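PDB 4G68: ABC transporter from Caldanaerobius, which probably binds xylan-derived oligosaccharides outside the cell and delivers them to an ABC importer, as solute-binding proteins of its family do. Local coordinates for residues 180-185 and 190-195; 60-65 and 339-344; 349-354 and 372-377; 212-217 and 236-241. All coordinates share one frame; numbering follows the deposited sequence.

How the contacts relate
The four contacts sample different parts of the body of an extracellular solute-binding fold. Contacts 2 and 3 share helix 332-353: its middle meets helix 52-66 in contact 2 and its C-terminal end meets helix 372-382 in contact 3, with nearest atoms about 5 Å apart and centres about 21 Å apart. Contacts 1 and 4 use consecutive helices, 175-187 and 201-215, and their nearest atoms are about 8 Å apart. Both are nested inside the chain loop that contact 2 closes, and lie across the chain's centre from it, their centres about 43 Å (contact 1) and 42 Å (contact 4) from that of contact 2.

Contact 1 (180-185 and 190-195); sequences DAIKTF and VTPFAL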
loop_
_atom_site.group_PDB
_atom_site.type_symbol
_atom_site.label_atom_id
_atom_site.label_comp_id
_atom_site.label_asym_id
_atom_site.label_seq_id
_atom_site.Cartn_x
_atom_site.Cartn_y
_atom_site.Cartn_z
ATOM N N ASP C 180 22.412 -13.353 2.436
ATOM C CA ASP C 180 23.781 -13.260 1.923
ATOM C C ASP C 180 24.065 -11.978 1.097
ATOM O O ASP C 180 25.121 -11.328 1.291
ATOM C CB ASP C 180 24.198 -14.508 1.124
ATOM C CG ASP C 180 25.640 -14.411 0.654
ATOM O OD1 ASP C 180 26.520 -14.099 1.530
ATOM O OD2 ASP C 180 25.903 -14.581 -0.565
ATOM N N ALA C 181 23.135 -11.624 0.190
ATOM C CA ALA C 181 23.210 -10.355 -0.539
ATOM C C ALA C 181 23.328 -9.187 0.435
ATOM O O ALA C 181 24.160 -8.298 0.241
ATOM C CB ALA C 181 22.000 -10.150 -1.455
ATOM N N ILE C 182 22.497 -9.180 1.465
ATOM C CA ILE C 182 22.518 -8.097 2.459
ATOM C C ILE C 182 23.909 -8.119 3.094
ATOM O O ILE C 182 24.571 -7.085 3.170
ATOM C CB ILE C 182 21.443 -8.310 3.574
ATOM C CG1 ILE C 182 20.003 -8.136 2.999
ATOM C CG2 ILE C 182 21.761 -7.486 4.844
ATOM C CD1 ILE C 182 18.937 -8.678 3.921
ATOM N N LYS C 183 24.362 -9.307 3.532
ATOM C CA LYS C 183 25.732 -9.372 4.104
ATOM C C LYS C 183 26.833 -8.871 3.148
ATOM O O LYS C 183 27.770 -8.175 3.610
ATOM C CB LYS C 183 26.035 -10.776 4.518
ATOM C CG LYS C 183 25.417 -11.097 5.854
ATOM C CD LYS C 183 25.510 -12.572 6.135
ATOM C CE LYS C 183 24.943 -12.858 7.503
ATOM N NZ LYS C 183 24.919 -14.349 7.774
ATOM N N THR C 184 26.724 -9.263 1.859
ATOM C CA THR C 184 27.695 -8.874 0.815
ATOM C C THR C 184 27.711 -7.370 0.627
ATOM O O THR C 184 28.768 -6.752 0.748
ATOM C CB THR C 184 27.478 -9.647 -0.530
ATOM O OG1 THR C 184 27.498 -11.071 -0.268
ATOM C CG2 THR C 184 28.574 -9.321 -1.577
ATOM N N PHE C 185 26.540 -6.759 0.408
ATOM C CA PHE C 185 26.482 -5.299 0.259
ATOM C C PHE C 185 27.019 -4.539 1.444
ATOM O O PHE C 185 27.727 -3.542 1.298
ATOM C CB PHE C 185 25.058 -4.810 -0.035
ATOM C CG PHE C 185 24.633 -5.054 -1.459
ATOM C CD1 PHE C 185 25.320 -4.435 -2.532
ATOM C CD2 PHE C 185 23.538 -5.885 -1.745
ATOM C CE1 PHE C 185 24.923 -4.649 -3.852
ATOM C CE2 PHE C 185 23.141 -6.088 -3.071
ATOM C CZ PHE C 185 23.831 -5.475 -4.120
ATOM N N VAL C 190 27.843 -0.738 1.295
ATOM C CA VAL C 190 26.563 -0.385 0.567
ATOM C C VAL C 190 25.288 -0.684 1.391
ATOM O O VAL C 190 25.010 -1.836 1.746
ATOM C CB VAL C 190 26.449 -1.077 -0.845
ATOM C CG1 VAL C 190 25.141 -0.709 -1.534
ATOM C CG2 VAL C 190 27.635 -0.714 -1.754
ATOM N N THR C 191 24.489 0.343 1.665
ATOM C CA THR C 191 23.215 0.151 2.383
ATOM C C THR C 191 22.332 -0.857 1.612
ATOM O O THR C 191 21.930 -0.571 0.474
ATOM C CB THR C 191 22.466 1.517 2.536
ATOM O OG1 THR C 191 23.301 2.452 3.217
ATOM C CG2 THR C 191 21.200 1.382 3.335
ATOM N N PRO C 192 22.041 -2.037 2.210
ATOM C CA PRO C 192 21.324 -3.080 1.465
ATOM C C PRO C 192 19.895 -2.647 1.211
ATOM O O PRO C 192 19.416 -2.813 0.133
ATOM C CB PRO C 192 21.317 -4.272 2.461
ATOM C CG PRO C 192 22.594 -4.067 3.204
ATOM C CD PRO C 192 22.624 -2.581 3.453
ATOM N N PHE C 193 19.211 -2.150 2.239
ATOM C CA PHE C 193 17.838 -1.707 2.068
ATOM C C PHE C 193 17.723 -0.252 2.524
ATOM O O PHE C 193 18.216 0.091 3.611
ATOM C CB PHE C 193 16.873 -2.516 2.956
ATOM C CG PHE C 193 16.402 -3.822 2.367
ATOM C CD1 PHE C 193 15.163 -3.914 1.666
ATOM C CD2 PHE C 193 17.132 -4.994 2.570
ATOM C CE1 PHE C 193 14.754 -5.142 1.135
ATOM C CE2 PHE C 193 16.671 -6.217 2.084
ATOM C CZ PHE C 193 15.480 -6.294 1.390
ATOM N N ALA C 194 17.058 0.583 1.716
ATOM C CA ALA C 194 16.609 1.892 2.180
ATOM C C ALA C 194 15.313 1.663 2.895
ATOM O O ALA C 194 14.326 1.363 2.227
ATOM C CB ALA C 194 16.367 2.840 1.011
ATOM N N LEU C 195 15.299 1.788 4.230
ATOM C CA LEU C 195 13.978 1.767 4.958
ATOM C C LEU C 195 13.725 3.033 5.841
ATOM O O LEU C 195 14.628 3.447 6.575
ATOM C CB LEU C 195 13.800 0.468 5.743
ATOM C CG LEU C 195 12.652 0.368 6.752
ATOM C CD1 LEU C 195 11.263 0.399 6.071
ATOM C CD2 LEU C 195 12.784 -0.820 7.687
#
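I182 meets P192 mainly with CG2 and F193 with the CG1-CD1 branch. CG2, set anti to the backbone N, lies 3.9 Å from P192 CG, and the two side chains run roughly perpendicular. CG1 takes the other branch (chi1 -69°) and carries CD1 to the rim of the F193 ring, 3.8 Å from F193 CE2 and near the ring plane, so this is an edge contact, not one over a face. One turn further on, F185 addresses V190: F185 CD1 is 3.9 Å from V190 CG1, the methyl approaching the ring at a slant, while F185 CB is 4.1 Å from P192 CG. P192 CG thus touches both helix residues, and its closest approach is to I182 O, at 3.6 Å.

The backbone adds a single bond, V190 N to F185 O at 2.8 Å, with an N-H...O angle of 152°. Outside the pair, F164 meets the F185 ring edge-to-face. The 190-195 segment also makes backbone bonds to A273 and M274. The chain leaving helix 175-187 thus folds back along it and then bonds to the start of strand 274-278, consistent with the alpha/beta periplasmic-binding-protein fold.

Contact 2 (60-65 and 339-344); sequences IDQWNK and AKYLAK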
loop_
_atom_site.group_PDB
_atom_site.type_symbol
_atom_site.label_atom_id
_atom_site.label_comp_id
_atom_site.label_asym_id
_atom_site.label_seq_id
_atom_site.Cartn_x
_atom_site.Cartn_y
_atom_site.Cartn_z
ATOM N N ILE C 60 -8.927 17.645 -11.394
ATOM C CA ILE C 60 -9.914 18.555 -10.773
ATOM C C ILE C 60 -10.248 19.702 -11.734
ATOM O O ILE C 60 -11.431 19.987 -11.966
ATOM C CB ILE C 60 -9.422 19.197 -9.437
ATOM C CG1 ILE C 60 -8.904 18.196 -8.375
ATOM C CG2 ILE C 60 -10.462 20.161 -8.868
ATOM C CD1 ILE C 60 -9.776 17.050 -7.975
ATOM N N ASP C 61 -9.218 20.342 -12.292
ATOM C CA ASP C 61 -9.442 21.496 -13.191
ATOM C C ASP C 61 -10.329 21.114 -14.399
ATOM O O ASP C 61 -11.285 21.847 -14.752
ATOM C CB ASP C 61 -8.120 22.154 -13.626
ATOM C CG ASP C 61 -7.353 22.780 -12.460
ATOM O OD1 ASP C 61 -7.853 22.836 -11.298
ATOM O OD2 ASP C 61 -6.217 23.200 -12.716
ATOM N N GLN C 62 -10.051 19.960 -15.014
ATOM C CA GLN C 62 -10.877 19.552 -16.135
ATOM C C GLN C 62 -12.332 19.301 -15.701
ATOM O O GLN C 62 -13.277 19.636 -16.430
ATOM C CB GLN C 62 -10.318 18.335 -16.853
ATOM C CG GLN C 62 -11.043 18.135 -18.178
ATOM C CD GLN C 62 -10.592 16.921 -18.962
ATOM O OE1 GLN C 62 -9.387 16.738 -19.243
ATOM N NE2 GLN C 62 -11.576 16.085 -19.344
ATOM N N TRP C 63 -12.518 18.735 -14.505
ATOM C CA TRP C 63 -13.876 18.593 -13.987
ATOM C C TRP C 63 -14.532 19.934 -13.785
ATOM O O TRP C 63 -15.721 20.101 -14.095
ATOM C CB TRP C 63 -13.937 17.772 -12.703
ATOM C CG TRP C 63 -15.300 17.851 -12.035
ATOM C CD1 TRP C 63 -15.803 18.887 -11.236
ATOM C CD2 TRP C 63 -16.394 16.858 -12.109
ATOM N NE1 TRP C 63 -17.094 18.615 -10.831
ATOM C CE2 TRP C 63 -17.504 17.410 -11.311
ATOM C CE3 TRP C 63 -16.552 15.618 -12.719
ATOM C CZ2 TRP C 63 -18.707 16.732 -11.157
ATOM C CZ3 TRP C 63 -17.766 14.931 -12.542
ATOM C CH2 TRP C 63 -18.817 15.478 -11.783
ATOM N N ASN C 64 -13.780 20.872 -13.226
ATOM C CA ASN C 64 -14.323 22.174 -12.872
ATOM C C ASN C 64 -14.779 22.929 -14.132
ATOM O O ASN C 64 -15.848 23.569 -14.138
ATOM C CB ASN C 64 -13.322 22.959 -12.027
ATOM C CG ASN C 64 -13.416 22.612 -10.535
ATOM O OD1 ASN C 64 -14.330 21.886 -10.101
ATOM N ND2 ASN C 64 -12.480 23.171 -9.726
ATOM N N LYS C 65 -13.987 22.783 -15.202
ATOM C CA LYS C 65 -14.305 23.345 -16.513
ATOM C C LYS C 65 -15.572 22.672 -17.136
ATOM O O LYS C 65 -16.497 23.316 -17.668
ATOM C CB LYS C 65 -13.079 23.189 -17.428
ATOM C CG LYS C 65 -13.283 23.774 -18.814
ATOM C CD LYS C 65 -12.277 23.204 -19.807
ATOM C CE LYS C 65 -12.427 23.906 -21.151
ATOM N NZ LYS C 65 -11.177 24.621 -21.450
ATOM N N ALA C 339 -17.323 11.541 -7.707
ATOM C CA ALA C 339 -16.483 10.447 -7.196
ATOM C C ALA C 339 -16.234 9.448 -8.344
ATOM O O ALA C 339 -15.056 9.110 -8.621
ATOM C CB ALA C 339 -17.111 9.742 -5.993
ATOM N N LYS C 340 -17.307 9.023 -9.028
ATOM C CA LYS C 340 -17.143 8.145 -10.212
ATOM C C LYS C 340 -16.122 8.615 -11.240
ATOM O O LYS C 340 -15.299 7.806 -11.743
ATOM C CB LYS C 340 -18.461 7.969 -10.915
ATOM C CG LYS C 340 -19.358 6.994 -10.221
ATOM C CD LYS C 340 -20.600 6.739 -11.059
ATOM C CE LYS C 340 -21.849 6.684 -10.227
ATOM N NZ LYS C 340 -23.025 6.279 -11.054
ATOM N N TYR C 341 -16.180 9.897 -11.561
ATOM C CA TYR C 341 -15.200 10.535 -12.485
ATOM C C TYR C 341 -13.799 10.587 -11.844
ATOM O O TYR C 341 -12.834 10.177 -12.422
ATOM C CB TYR C 341 -15.678 11.946 -12.924
ATOM C CG TYR C 341 -14.606 12.831 -13.526
ATOM C CD1 TYR C 341 -14.483 12.941 -14.919
ATOM C CD2 TYR C 341 -13.739 13.594 -12.708
ATOM C CE1 TYR C 341 -13.523 13.768 -15.501
ATOM C CE2 TYR C 341 -12.757 14.398 -13.279
ATOM C CZ TYR C 341 -12.663 14.489 -14.671
ATOM O OH TYR C 341 -11.719 15.297 -15.295
ATOM N N LEU C 342 -13.709 11.078 -10.636
ATOM C CA LEU C 342 -12.408 11.181 -9.977
ATOM C C LEU C 342 -11.701 9.826 -9.849
ATOM O O LEU C 342 -10.479 9.743 -10.066
ATOM C CB LEU C 342 -12.626 11.732 -8.591
ATOM C CG LEU C 342 -13.006 13.208 -8.557
ATOM C CD1 LEU C 342 -13.261 13.558 -7.095
ATOM C CD2 LEU C 342 -11.850 14.041 -9.197
ATOM N N ALA C 343 -12.461 8.784 -9.504
ATOM C CA ALA C 343 -11.920 7.431 -9.357
ATOM C C ALA C 343 -11.303 6.906 -10.652
ATOM O O ALA C 343 -10.124 6.514 -10.655
ATOM C CB ALA C 343 -12.989 6.487 -8.853
ATOM N N LYS C 344 -12.086 6.935 -11.741
ATOM C CA LYS C 344 -11.563 6.574 -13.064
ATOM C C LYS C 344 -10.300 7.362 -13.436
ATOM O O LYS C 344 -9.327 6.782 -13.905
ATOM C CB LYS C 344 -12.647 6.727 -14.164
ATOM C CG LYS C 344 -12.112 6.654 -15.596
ATOM C CD LYS C 344 -11.572 5.272 -15.998
ATOM C CE LYS C 344 -10.918 5.283 -17.389
ATOM N NZ LYS C 344 -10.459 3.902 -17.783
#
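W63 and Y341 make the tight part of this helix pair. The indole presents its six-membered ring obliquely to the phenol: the planes are 55° apart and the centroids 5.2 Å, so the pair is neither stacked nor T-shaped. W63 CE3 lies over one face of Y341, offset toward the rim and 3.5 Å from Y341 CD2, while W63 CB comes to 3.6 Å from Y341 CE2. Both rings leave their helices with CG anti to the backbone N (chi1 169° for W63), which sends them past each other in opposite directions across the gap. Y341 OH bonds to I59 O of helix 52-66, and W63 NE1 to V70 O just before strand 71-76, which helps to set the rotation of the indole.

Away from the rings the interface thins out. I60 and L342, both buried, meet through one pair of methyls, I60 CD1 and L342 CD2, at 3.9 Å. Q62 lies on the exposed side, where its extended chain crosses the phenol end with Q62 CB 3.7 Å from Y341 OH; its NE2 makes a weak hydrogen bond to E66 OE2 of the same helix.

The axes approach to 11.1 Å and run broadly antiparallel, at 145°, a wide separation bridged by the aromatic pair. Helix 52-66 connects the parallel strands 40-45 and 71-76, and W63 also touches I72 in the second of them: the geometry of a beta-alpha-beta crossover, flanked here by helix 332-353.

Contact 3 (349-354 and 372-377); sequences MDYLIA and PLEIQI
E374 projects from helix 372-382 onto Y351 and A354 in a helix-helix contact of the solute-binding fold, at the C-terminal end of helix 332-353, where A354 is the first residue to leave helical geometry and has positive phi (68°). The chain between the two helices passes through the short strand 357-358.

Along the second segment, L373 comes first and turns mainly to I297 and A299 of strand 297-300. E374 follows and carries nearly all of the contact. Its CG is anti to the backbone N, and a bend at chi2 (74°) brings the carboxylate round beside the end of the helix. E374 CG lies 3.3 Å from Y351 O, a close approach without a polar bond. Beyond it the carboxylate divides its oxygens: E374 OE1 faces A354, 3.4 Å from A354 CA and 3.5 Å from A354 CB. I375 next packs on V370 and Q367, and I377, one turn after E374, reaches L357, which E374 also touches.

The other oxygen of E374, the residue that carries the contact, belongs to Y351. With the carboxylate plane turned 54° from the ring, E374 OE2 lies at the ring edge, in its plane, 3.6 Å from Y351 CD1.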
loop_
_atom_site.group_PDB
_atom_site.type_symbol
_atom_site.label_atom_id
_atom_site.label_comp_id
_atom_site.label_asym_id
_atom_site.label_seq_id
_atom_site.Cartn_x
_atom_site.Cartn_y
_atom_site.Cartn_z
ATOM N N MET C 349 -4.362 7.766 -14.099
ATOM C CA MET C 349 -3.180 8.513 -13.680
ATOM C C MET C 349 -2.180 7.516 -13.051
ATOM O O MET C 349 -1.029 7.488 -13.443
ATOM C CB MET C 349 -3.563 9.585 -12.636
ATOM C CG MET C 349 -2.369 10.356 -12.070
ATOM S SD MET C 349 -2.693 11.301 -10.571
ATOM C CE MET C 349 -2.619 10.036 -9.291
ATOM N N ASP C 350 -2.655 6.704 -12.095
ATOM C CA ASP C 350 -1.826 5.737 -11.307
ATOM C C ASP C 350 -1.061 4.828 -12.252
ATOM O O ASP C 350 0.164 4.635 -12.127
ATOM C CB ASP C 350 -2.742 4.824 -10.449
ATOM C CG ASP C 350 -3.079 5.392 -9.090
ATOM O OD1 ASP C 350 -2.502 6.447 -8.702
ATOM O OD2 ASP C 350 -3.950 4.753 -8.390
ATOM N N TYR C 351 -1.809 4.258 -13.193
ATOM C CA TYR C 351 -1.261 3.400 -14.252
ATOM C C TYR C 351 -0.138 4.078 -15.072
ATOM O O TYR C 351 0.932 3.467 -15.299
ATOM C CB TYR C 351 -2.395 2.950 -15.170
ATOM C CG TYR C 351 -2.032 1.868 -16.182
ATOM C CD1 TYR C 351 -1.222 0.786 -15.814
ATOM C CD2 TYR C 351 -2.522 1.918 -17.480
ATOM C CE1 TYR C 351 -0.886 -0.205 -16.721
ATOM C CE2 TYR C 351 -2.208 0.921 -18.408
ATOM C CZ TYR C 351 -1.396 -0.134 -18.019
ATOM O OH TYR C 351 -1.085 -1.116 -18.927
ATOM N N LEU C 352 -0.360 5.336 -15.460
ATOM C CA LEU C 352 0.587 6.066 -16.296
ATOM C C LEU C 352 1.859 6.475 -15.558
ATOM O O LEU C 352 2.953 6.381 -16.111
ATOM C CB LEU C 352 -0.086 7.307 -16.882
ATOM C CG LEU C 352 -1.053 6.988 -18.031
ATOM C CD1 LEU C 352 -1.977 8.165 -18.323
ATOM C CD2 LEU C 352 -0.215 6.632 -19.261
ATOM N N ILE C 353 1.706 6.900 -14.307
ATOM C CA ILE C 353 2.803 7.391 -13.504
ATOM C C ILE C 353 3.331 6.435 -12.406
ATOM O O ILE C 353 4.298 6.785 -11.715
ATOM C CB ILE C 353 2.523 8.819 -12.982
ATOM C CG1 ILE C 353 1.580 8.792 -11.772
ATOM C CG2 ILE C 353 1.952 9.699 -14.114
ATOM C CD1 ILE C 353 1.344 10.171 -11.162
ATOM N N ALA C 354 2.709 5.263 -12.249
ATOM C CA ALA C 354 3.155 4.214 -11.307
ATOM C C ALA C 354 3.004 4.562 -9.800
ATOM O O ALA C 354 3.671 3.995 -8.937
ATOM C CB ALA C 354 4.569 3.685 -11.661
ATOM N N PRO C 372 7.824 1.129 -17.875
ATOM C CA PRO C 372 8.136 -0.289 -17.866
ATOM C C PRO C 372 8.059 -0.927 -16.497
ATOM O O PRO C 372 7.659 -2.079 -16.407
ATOM C CB PRO C 372 9.566 -0.353 -18.414
ATOM C CG PRO C 372 9.642 0.809 -19.348
ATOM C CD PRO C 372 8.772 1.887 -18.730
ATOM N N LEU C 373 8.412 -0.178 -15.449
ATOM C CA LEU C 373 8.376 -0.654 -14.079
ATOM C C LEU C 373 6.938 -0.959 -13.616
ATOM O O LEU C 373 6.682 -1.979 -12.950
ATOM C CB LEU C 373 9.062 0.352 -13.129
ATOM C CG LEU C 373 9.270 -0.071 -11.671
ATOM C CD1 LEU C 373 10.207 -1.278 -11.584
ATOM C CD2 LEU C 373 9.835 1.089 -10.805
ATOM N N GLU C 374 5.996 -0.124 -14.025
ATOM C CA GLU C 374 4.576 -0.412 -13.811
ATOM C C GLU C 374 4.105 -1.745 -14.424
ATOM O O GLU C 374 3.362 -2.517 -13.794
ATOM C CB GLU C 374 3.733 0.736 -14.384
ATOM C CG GLU C 374 2.211 0.586 -14.220
ATOM C CD GLU C 374 1.662 0.831 -12.790
ATOM O OE1 GLU C 374 2.428 0.900 -11.792
ATOM O OE2 GLU C 374 0.418 0.883 -12.666
ATOM N N ILE C 375 4.438 -1.941 -15.695
ATOM C CA ILE C 375 4.153 -3.167 -16.441
ATOM C C ILE C 375 4.824 -4.367 -15.752
ATOM O O ILE C 375 4.237 -5.484 -15.578
ATOM C CB ILE C 375 4.707 -3.029 -17.867
ATOM C CG1 ILE C 375 3.947 -1.921 -18.595
ATOM C CG2 ILE C 375 4.539 -4.319 -18.665
ATOM C CD1 ILE C 375 4.603 -1.422 -19.859
ATOM N N GLN C 376 6.048 -4.140 -15.332
ATOM C CA GLN C 376 6.821 -5.205 -14.670
ATOM C C GLN C 376 6.158 -5.700 -13.366
ATOM O O GLN C 376 6.051 -6.927 -13.127
ATOM C CB GLN C 376 8.291 -4.804 -14.484
ATOM C CG GLN C 376 9.174 -6.049 -14.302
ATOM C CD GLN C 376 10.639 -5.740 -14.083
ATOM O OE1 GLN C 376 11.532 -6.427 -14.626
ATOM N NE2 GLN C 376 10.897 -4.687 -13.322
ATOM N N ILE C 377 5.717 -4.729 -12.548
ATOM C CA ILE C 377 4.960 -5.008 -11.356
ATOM C C ILE C 377 3.788 -5.896 -11.758
ATOM O O ILE C 377 3.644 -6.974 -11.208
ATOM C CB ILE C 377 4.526 -3.745 -10.559
ATOM C CG1 ILE C 377 5.752 -3.100 -9.894
ATOM C CG2 ILE C 377 3.542 -4.160 -9.457
ATOM C CD1 ILE C 377 5.536 -1.688 -9.316
#

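Contact 4 (212-217 and 236-241); sequences LREGGV and TDAAQK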
loop_
_atom_site.group_PDB
_atom_site.type_symbol
_atom_site.label_atom_id
_atom_site.label_comp_id
_atom_site.label_asym_id
_atom_site.label_seq_id
_atom_site.Cartn_x
_atom_site.Cartn_y
_atom_site.Cartn_z
ATOM N N LEU C 212 3.364 -14.018 5.571
ATOM C CA LEU C 212 2.630 -14.692 4.418
ATOM C C LEU C 212 3.418 -15.803 3.772
ATOM O O LEU C 212 2.880 -16.902 3.439
ATOM C CB LEU C 212 2.191 -13.672 3.408
ATOM C CG LEU C 212 1.267 -13.919 2.231
ATOM C CD1 LEU C 212 1.320 -12.677 1.347
ATOM C CD2 LEU C 212 1.694 -15.040 1.346
ATOM N N ARG C 213 4.727 -15.582 3.651
ATOM C CA ARG C 213 5.586 -16.634 3.161
ATOM C C ARG C 213 5.715 -17.815 4.141
ATOM O O ARG C 213 5.723 -18.949 3.679
ATOM C CB ARG C 213 6.944 -16.084 2.807
ATOM C CG ARG C 213 6.848 -15.166 1.621
ATOM C CD ARG C 213 7.018 -15.911 0.368
ATOM N NE ARG C 213 7.174 -15.004 -0.792
ATOM C CZ ARG C 213 6.170 -14.554 -1.556
ATOM N NH1 ARG C 213 4.916 -14.941 -1.294
ATOM N NH2 ARG C 213 6.428 -13.773 -2.627
ATOM N N GLU C 214 5.779 -17.548 5.455
ATOM C CA GLU C 214 5.968 -18.627 6.491
ATOM C C GLU C 214 4.726 -19.497 6.707
ATOM O O GLU C 214 4.808 -20.737 6.860
ATOM C CB GLU C 214 6.386 -18.074 7.853
ATOM C CG GLU C 214 7.753 -17.359 7.963
ATOM C CD GLU C 214 8.945 -18.317 8.058
ATOM O OE1 GLU C 214 8.880 -19.439 7.491
ATOM O OE2 GLU C 214 9.980 -17.924 8.657
ATOM N N GLY C 215 3.572 -18.849 6.740
ATOM C CA GLY C 215 2.316 -19.498 7.173
ATOM C C GLY C 215 1.290 -19.729 6.068
ATOM O O GLY C 215 0.392 -20.536 6.253
ATOM N N GLY C 216 1.427 -19.032 4.930
ATOM C CA GLY C 216 0.409 -18.975 3.872
ATOM C C GLY C 216 -0.765 -18.033 4.127
ATOM O O GLY C 216 -0.900 -17.529 5.230
ATOM N N VAL C 217 -1.636 -17.829 3.101
ATOM C CA VAL C 217 -2.705 -16.841 3.157
ATOM C C VAL C 217 -3.798 -17.136 4.180
ATOM O O VAL C 217 -4.404 -16.187 4.755
ATOM C CB VAL C 217 -3.299 -16.456 1.762
ATOM C CG1 VAL C 217 -4.029 -17.595 1.075
ATOM C CG2 VAL C 217 -4.135 -15.191 1.870
ATOM N N THR C 236 5.972 -16.321 14.821
ATOM C CA THR C 236 7.210 -16.145 15.570
ATOM C C THR C 236 8.396 -16.265 14.574
ATOM O O THR C 236 9.197 -15.292 14.409
ATOM C CB THR C 236 7.333 -17.153 16.742
ATOM O OG1 THR C 236 6.089 -17.192 17.446
ATOM C CG2 THR C 236 8.415 -16.715 17.750
ATOM N N ASP C 237 8.453 -17.402 13.870
ATOM C CA ASP C 237 9.445 -17.654 12.806
ATOM C C ASP C 237 9.583 -16.504 11.822
ATOM O O ASP C 237 10.685 -16.238 11.400
ATOM C CB ASP C 237 9.142 -18.913 12.003
ATOM C CG ASP C 237 9.540 -20.221 12.725
ATOM O OD1 ASP C 237 10.227 -20.208 13.794
ATOM O OD2 ASP C 237 9.153 -21.286 12.167
ATOM N N ALA C 238 8.468 -15.847 11.444
ATOM C CA ALA C 238 8.566 -14.585 10.668
ATOM C C ALA C 238 9.282 -13.436 11.431
ATOM O O ALA C 238 10.099 -12.697 10.861
ATOM C CB ALA C 238 7.194 -14.133 10.148
ATOM N N ALA C 239 8.990 -13.286 12.717
ATOM C CA ALA C 239 9.581 -12.216 13.528
ATOM C C ALA C 239 11.081 -12.512 13.632
ATOM O O ALA C 239 11.924 -11.630 13.402
ATOM C CB ALA C 239 8.921 -12.123 14.888
ATOM N N GLN C 240 11.407 -13.767 13.915
ATOM C CA GLN C 240 12.807 -14.182 13.932
ATOM C C GLN C 240 13.481 -13.766 12.601
ATOM O O GLN C 240 14.511 -13.103 12.619
ATOM C CB GLN C 240 12.954 -15.689 14.193
ATOM C CG GLN C 240 14.408 -16.165 14.292
ATOM C CD GLN C 240 15.193 -15.362 15.292
ATOM O OE1 GLN C 240 15.001 -15.490 16.499
ATOM N NE2 GLN C 240 16.065 -14.500 14.793
ATOM N N LYS C 241 12.884 -14.132 11.469
ATOM C CA LYS C 241 13.455 -13.707 10.165
ATOM C C LYS C 241 13.569 -12.203 9.886
ATOM O O LYS C 241 14.446 -11.803 9.099
ATOM C CB LYS C 241 12.737 -14.376 8.999
ATOM C CG LYS C 241 12.826 -15.890 9.025
ATOM C CD LYS C 241 13.319 -16.339 7.687
ATOM C CE LYS C 241 13.737 -17.799 7.655
ATOM N NZ LYS C 241 12.561 -18.703 7.582
#
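E214 reaches across to A238, D237 and K241, and its whole side chain can be traced against helix 233-248. CB leaves the end of helix 201-215 heading toward that helix, but the first touching atom is CG, which lies 3.9 Å from A238 CB and at the same distance from A238 N. The chain then bends at chi2 (-79°), which carries CD alongside D237, 4.0 Å from D237 CB. Of the two carboxylate oxygens OE1 is the more distant, 3.8 Å from K241 NZ, whereas OE2 takes the ammonium group at 2.9 Å. That salt bridge is also a hydrogen bond, and it enters on the syn side of OE2, 30° out of the carboxylate plane, so it is a one-oxygen (monodentate) salt bridge, somewhat off the ideal direction.

K241 curls to meet it. Its chain is bent at chi2 and chi4, and K241 CG comes to 3.5 Å from E214 OE2, so aliphatic carbon as well as the charged tip lines the oxygen. The same OE2 lies 3.3 Å from D237 O, two acceptors that do not bond, and the D237 carboxylate is near enough that the lysine charge probably offsets some mutual repulsion.

I305, in a loop, touches both E214 and K241, while A238 packs on I210 and Y207, one and two turns before E214. The contact is thus an interhelical salt bridge between helices 201-215 and 233-248, set beside the apolar helix-helix packing of A238 on Y207 and I210.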